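Local coordinates for probable secreted solute-binding lipoprotein (Streptomyces coelicolor, PDB 3I3V) that probably binds a solute outside the cell as the lipid-tethered receptor of an ABC-type importer, its ligand not being established, at residues 34-39 with 307-312; 261-266 with 338-343. All coordinates share one frame; numbering follows the deposited sequence.

Contact 1. Residues 34-39 with 307-312; sequences REENPG and LRFMYR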
loop_
_atom_site.group_PDB
_atom_site.type_symbol
_atom_site.label_atom_id
_atom_site.label_comp_id
_atom_site.label_asym_id
_atom_site.label_seq_id
_atom_site.Cartn_x
_atom_site.Cartn_y
_atom_site.Cartn_z
ATOM N N ARG C 34 24.963 -35.835 10.017
ATOM C CA ARG C 34 24.690 -36.729 8.900
ATOM C C ARG C 34 23.189 -36.781 8.616
ATOM O O ARG C 34 22.771 -36.664 7.459
ATOM C CB ARG C 34 25.210 -38.133 9.203
ATOM C CG ARG C 34 26.674 -38.346 8.862
ATOM C CD ARG C 34 27.148 -39.631 9.488
ATOM N NE ARG C 34 28.501 -39.994 9.099
ATOM C CZ ARG C 34 29.293 -40.769 9.830
ATOM N NH1 ARG C 34 28.864 -41.248 10.989
ATOM N NH2 ARG C 34 30.503 -41.088 9.390
ATOM N N GLU C 35 22.387 -36.951 9.670
ATOM C CA GLU C 35 20.931 -37.004 9.528
ATOM C C GLU C 35 20.443 -35.746 8.831
ATOM O O GLU C 35 19.502 -35.794 8.038
ATOM C CB GLU C 35 20.244 -37.124 10.899
ATOM C CG GLU C 35 20.453 -38.455 11.609
ATOM C CD GLU C 35 19.751 -38.526 12.966
ATOM O OE1 GLU C 35 20.004 -37.663 13.828
ATOM O OE2 GLU C 35 18.949 -39.454 13.179
ATOM N N GLU C 36 21.091 -34.622 9.122
ATOM C CA GLU C 36 20.717 -33.345 8.523
ATOM C C GLU C 36 21.144 -33.191 7.070
ATOM O O GLU C 36 20.434 -32.584 6.273
ATOM C CB GLU C 36 21.293 -32.183 9.331
ATOM C CG GLU C 36 20.478 -31.813 10.552
ATOM C CD GLU C 36 20.974 -30.550 11.205
ATOM O OE1 GLU C 36 21.510 -29.695 10.474
ATOM O OE2 GLU C 36 20.817 -30.403 12.437
ATOM N N ASN C 37 22.309 -33.725 6.725
ATOM C CA ASN C 37 22.809 -33.630 5.356
ATOM C C ASN C 37 23.083 -35.030 4.822
ATOM O O ASN C 37 24.217 -35.505 4.835
ATOM C CB ASN C 37 24.092 -32.799 5.320
ATOM C CG ASN C 37 24.067 -31.657 6.305
ATOM O OD1 ASN C 37 24.038 -31.873 7.517
ATOM N ND2 ASN C 37 24.077 -30.434 5.796
ATOM N N PRO C 38 22.037 -35.706 4.329
ATOM C CA PRO C 38 22.162 -37.063 3.792
ATOM C C PRO C 38 23.157 -37.221 2.637
ATOM O O PRO C 38 23.786 -38.270 2.495
ATOM C CB PRO C 38 20.731 -37.396 3.383
ATOM C CG PRO C 38 20.197 -36.056 2.960
ATOM C CD PRO C 38 20.698 -35.154 4.058
ATOM N N GLY C 39 23.307 -36.182 1.822
ATOM C CA GLY C 39 24.219 -36.271 0.699
ATOM C C GLY C 39 25.669 -35.923 0.989
ATOM O O GLY C 39 26.466 -35.777 0.060
ATOM N N LEU C 307 30.770 -26.302 10.149
ATOM C CA LEU C 307 31.032 -25.269 11.135
ATOM C C LEU C 307 29.793 -24.511 11.593
ATOM O O LEU C 307 29.704 -24.129 12.764
ATOM C CB LEU C 307 32.091 -24.300 10.611
ATOM C CG LEU C 307 33.470 -24.652 11.174
ATOM C CD1 LEU C 307 34.562 -24.335 10.173
ATOM C CD2 LEU C 307 33.665 -23.897 12.480
ATOM N N ARG C 308 28.836 -24.286 10.693
ATOM C CA ARG C 308 27.620 -23.581 11.093
ATOM C C ARG C 308 26.864 -24.480 12.068
ATOM O O ARG C 308 26.248 -23.998 13.019
ATOM C CB ARG C 308 26.720 -23.273 9.894
ATOM C CG ARG C 308 27.385 -22.525 8.763
ATOM C CD ARG C 308 26.334 -21.883 7.879
ATOM N NE ARG C 308 25.899 -20.625 8.464
ATOM C CZ ARG C 308 26.239 -19.437 7.983
ATOM N NH1 ARG C 308 26.999 -19.366 6.905
ATOM N NH2 ARG C 308 25.848 -18.329 8.595
ATOM N N PHE C 309 26.930 -25.787 11.818
ATOM C CA PHE C 309 26.276 -26.797 12.653
ATOM C C PHE C 309 26.892 -26.787 14.059
ATOM O O PHE C 309 26.217 -26.471 15.039
ATOM C CB PHE C 309 26.439 -28.179 12.006
ATOM C CG PHE C 309 25.879 -29.314 12.820
ATOM C CD1 PHE C 309 24.510 -29.529 12.902
ATOM C CD2 PHE C 309 26.728 -30.177 13.507
ATOM C CE1 PHE C 309 24.003 -30.582 13.654
ATOM C CE2 PHE C 309 26.226 -31.235 14.267
ATOM C CZ PHE C 309 24.866 -31.437 14.339
HETATM N N MSE C 310 28.177 -27.118 14.147
HETATM C CA MSE C 310 28.896 -27.146 15.419
HETATM C C MSE C 310 28.727 -25.859 16.238
HETATM O O MSE C 310 28.725 -25.898 17.467
HETATM C CB MSE C 310 30.382 -27.405 15.161
HETATM C CG MSE C 310 30.680 -28.772 14.582
HETATM SE SE MSE C 310 30.240 -30.181 15.823
HETATM C CE MSE C 310 30.248 -31.622 14.587
ATOM N N TYR C 311 28.593 -24.723 15.551
ATOM C CA TYR C 311 28.409 -23.424 16.201
ATOM C C TYR C 311 26.940 -23.112 16.513
ATOM O O TYR C 311 26.634 -22.084 17.116
ATOM C CB TYR C 311 28.981 -22.292 15.335
ATOM C CG TYR C 311 30.388 -21.868 15.707
ATOM C CD1 TYR C 311 30.739 -20.522 15.755
ATOM C CD2 TYR C 311 31.362 -22.813 16.030
ATOM C CE1 TYR C 311 32.014 -20.124 16.118
ATOM C CE2 TYR C 311 32.647 -22.421 16.392
ATOM C CZ TYR C 311 32.966 -21.077 16.436
ATOM O OH TYR C 311 34.234 -20.678 16.806
ATOM N N ARG C 312 26.029 -23.992 16.114
ATOM C CA ARG C 312 24.609 -23.758 16.380
ATOM C C ARG C 312 24.335 -23.914 17.879
ATOM O O ARG C 312 24.792 -24.872 18.505
ATOM C CB ARG C 312 23.745 -24.744 15.578
ATOM C CG ARG C 312 22.401 -24.170 15.131
ATOM C CD ARG C 312 21.785 -25.028 14.035
ATOM N NE ARG C 312 21.359 -26.316 14.556
ATOM C CZ ARG C 312 21.275 -27.420 13.831
ATOM N NH1 ARG C 312 21.601 -27.387 12.538
ATOM N NH2 ARG C 312 20.857 -28.552 14.393
#
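Glu36, the last helical residue of helix 23-36 before Asn37, reaches across to Arg312, just past the end of helix 300-310 and at the N-cap of helix 313-323, and its carboxylate is the part of 34-39 that makes the contact. The chain is extended beyond CG, chi2 -172°, which carries the acid across to Phe309 and Arg312. There the guanidinium takes it end-on: Arg312 NH1 donates to Glu36 OE1 at 3.1 Å and Arg312 NH2 to Glu36 OE2 at 2.7 Å, each oxygen using its syn lone pair. Carboxylate and guanidinium lie 13° from coplanar; the NH1 bond is nearly straight (168°), the NH2 bond a little more bent. Glu36 OE2 also sits at the edge of the Phe309 ring, 3.4 Å from CE1, with the carboxylate steeply inclined to the ring plane. Arg32 binds OE2 as well, while Asp314 pairs with NE of Arg312. A glutamine here would probably lose the charge pairing and one of the two end-on bonds, leaving Arg32 without this mate. Arg312 of a second subunit brings its NH1 close to this one, so the buried carboxylate of Glu36, with Asp314, probably offsets positive charge gathered where the subunits meet.

Contact 2. Residues 261-266 with 338-343; sequences GHTEVG and FPLVGA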
loop_
_atom_site.group_PDB
_atom_site.type_symbol
_atom_site.label_atom_id
_atom_site.label_comp_id
_atom_site.label_asym_id
_atom_site.label_seq_id
_atom_site.Cartn_x
_atom_site.Cartn_y
_atom_site.Cartn_z
ATOM N N GLY C 261 27.617 -32.452 46.910
ATOM C CA GLY C 261 26.389 -31.874 47.431
ATOM C C GLY C 261 26.624 -30.651 48.299
ATOM O O GLY C 261 25.919 -29.645 48.172
ATOM N N HIS C 262 27.614 -30.737 49.184
ATOM C CA HIS C 262 27.948 -29.627 50.067
ATOM C C HIS C 262 29.295 -28.979 49.736
ATOM O O HIS C 262 30.084 -28.666 50.628
ATOM C CB HIS C 262 27.915 -30.073 51.543
ATOM C CG HIS C 262 28.715 -31.309 51.840
ATOM N ND1 HIS C 262 28.128 -32.501 52.200
ATOM C CD2 HIS C 262 30.051 -31.521 51.889
ATOM C CE1 HIS C 262 29.067 -33.393 52.466
ATOM N NE2 HIS C 262 30.244 -32.824 52.287
ATOM N N THR C 263 29.550 -28.786 48.443
ATOM C CA THR C 263 30.776 -28.145 47.977
ATOM C C THR C 263 30.397 -26.875 47.221
ATOM O O THR C 263 29.403 -26.833 46.499
ATOM C CB THR C 263 31.617 -29.090 47.054
ATOM O OG1 THR C 263 32.244 -30.103 47.848
ATOM C CG2 THR C 263 32.713 -28.314 46.322
ATOM N N GLU C 264 31.188 -25.829 47.407
ATOM C CA GLU C 264 30.945 -24.557 46.749
ATOM C C GLU C 264 32.186 -24.095 45.993
ATOM O O GLU C 264 33.303 -24.272 46.467
ATOM C CB GLU C 264 30.557 -23.505 47.781
ATOM C CG GLU C 264 29.126 -23.617 48.270
ATOM C CD GLU C 264 28.801 -22.591 49.333
ATOM O OE1 GLU C 264 29.261 -21.433 49.210
ATOM O OE2 GLU C 264 28.077 -22.940 50.288
ATOM N N VAL C 265 31.989 -23.496 44.824
ATOM C CA VAL C 265 33.115 -23.021 44.033
ATOM C C VAL C 265 33.258 -21.510 44.078
ATOM O O VAL C 265 32.266 -20.775 44.115
ATOM C CB VAL C 265 33.006 -23.458 42.551
ATOM C CG1 VAL C 265 33.070 -24.970 42.447
ATOM C CG2 VAL C 265 31.725 -22.933 41.945
ATOM N N GLY C 266 34.510 -21.062 44.081
ATOM C CA GLY C 266 34.815 -19.646 44.103
ATOM C C GLY C 266 36.174 -19.421 43.455
ATOM O O GLY C 266 36.590 -20.193 42.589
ATOM N N PHE C 338 26.329 -31.876 36.123
ATOM C CA PHE C 338 27.647 -31.970 36.741
ATOM C C PHE C 338 27.689 -30.718 37.610
ATOM O O PHE C 338 28.343 -29.738 37.258
ATOM C CB PHE C 338 28.755 -31.907 35.684
ATOM C CG PHE C 338 28.513 -32.793 34.494
ATOM C CD1 PHE C 338 27.607 -32.418 33.502
ATOM C CD2 PHE C 338 29.194 -34.001 34.361
ATOM C CE1 PHE C 338 27.386 -33.230 32.397
ATOM C CE2 PHE C 338 28.984 -34.822 33.261
ATOM C CZ PHE C 338 28.076 -34.435 32.271
ATOM N N PRO C 339 26.980 -30.743 38.756
ATOM C CA PRO C 339 26.841 -29.676 39.754
ATOM C C PRO C 339 27.972 -28.669 39.929
ATOM O O PRO C 339 27.758 -27.470 39.784
ATOM C CB PRO C 339 26.555 -30.451 41.038
ATOM C CG PRO C 339 25.712 -31.567 40.536
ATOM C CD PRO C 339 26.499 -32.018 39.317
ATOM N N LEU C 340 29.168 -29.140 40.251
ATOM C CA LEU C 340 30.286 -28.222 40.460
ATOM C C LEU C 340 30.701 -27.530 39.167
ATOM O O LEU C 340 31.170 -26.394 39.190
ATOM C CB LEU C 340 31.476 -28.960 41.081
ATOM C CG LEU C 340 31.126 -29.681 42.386
ATOM C CD1 LEU C 340 32.346 -30.392 42.904
ATOM C CD2 LEU C 340 30.595 -28.681 43.416
ATOM N N VAL C 341 30.530 -28.219 38.043
ATOM C CA VAL C 341 30.864 -27.634 36.749
ATOM C C VAL C 341 29.863 -26.528 36.453
ATOM O O VAL C 341 30.242 -25.432 36.036
ATOM C CB VAL C 341 30.812 -28.686 35.621
ATOM C CG1 VAL C 341 31.035 -28.018 34.269
ATOM C CG2 VAL C 341 31.878 -29.744 35.859
ATOM N N GLY C 342 28.583 -26.817 36.684
ATOM C CA GLY C 342 27.545 -25.826 36.461
ATOM C C GLY C 342 27.720 -24.621 37.374
ATOM O O GLY C 342 27.515 -23.478 36.951
ATOM N N ALA C 343 28.101 -24.867 38.628
ATOM C CA ALA C 343 28.317 -23.777 39.588
ATOM C C ALA C 343 29.522 -22.909 39.188
ATOM O O ALA C 343 29.507 -21.684 39.365
ATOM C CB ALA C 343 28.523 -24.343 40.996
#
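Strand 263-266 belongs to the mixed sheet that has strand 122-131 at its centre, and helix 339-345 packs against one side of it through Thr263 and Val265. These two alternate residues point their side chains at the helix, whereas the intervening Glu264 turns away and pairs with Arg132. Thr263 meets Leu340 by its methyl: CG2 lies 3.6 Å from Leu340 CD2, and the two side chains cross at about a right angle. CG2 stands anti to the backbone N of Thr263, which places OG1 beside that N, where the hydroxyl hydrogen-bonds Val259 O. The threonine is thus split between a polar bond to its own chain and an apolar touch on the helix. The extended end of Leu340, chi2 179°, carries both of its methyls to Thr263, with CD1 4.0 Å from the same CG2, and Val255 touches the leucine too.

Strand and helix form an alpha/beta layer of the kind found in the lobes of periplasmic-type binding proteins. Their axes approach to 8.3 Å and run in nearly the same direction, 30° apart. Strand 122-131 pairs antiparallel with 263-266 through backbone bonds between Glu264 and Tyr130 and between Gly266 and Val128.

Further along, Val265 lies over the next turn of the helix. Its CG2 packs on Ala343, 3.6 Å from CB and 3.5 Å from the backbone C. The other branch, CG1, stands 4.0 Å from Leu340 O, one turn back. The small side chain of Ala343 lets the valine methyl settle against the helix backbone itself, at the point where the CA atoms of Val265 and Ala343 come within 6.6 Å.

Overall arrangement
The two contacts lie well apart, with centres 33 Å from each other and nearest atoms about 16 Å apart. Contact 1 joins helices 23-36 and 300-310 beside the four-stranded sheet of strands 41-46, 9-14, 67-70 and 289-292; contact 2 sets helix 339-345 on the seven-stranded sheet around strand 122-131. Along the chain their segments alternate: 34-39, 261-266, 307-312, then 338-343. The polypeptide therefore passes at least three times between the two regions, as in the two-lobed solute-binding proteins, where several connections link the lobes. Contact 1 also borders a second subunit, whereas no other chain of the assembly touches the segments of contact 2.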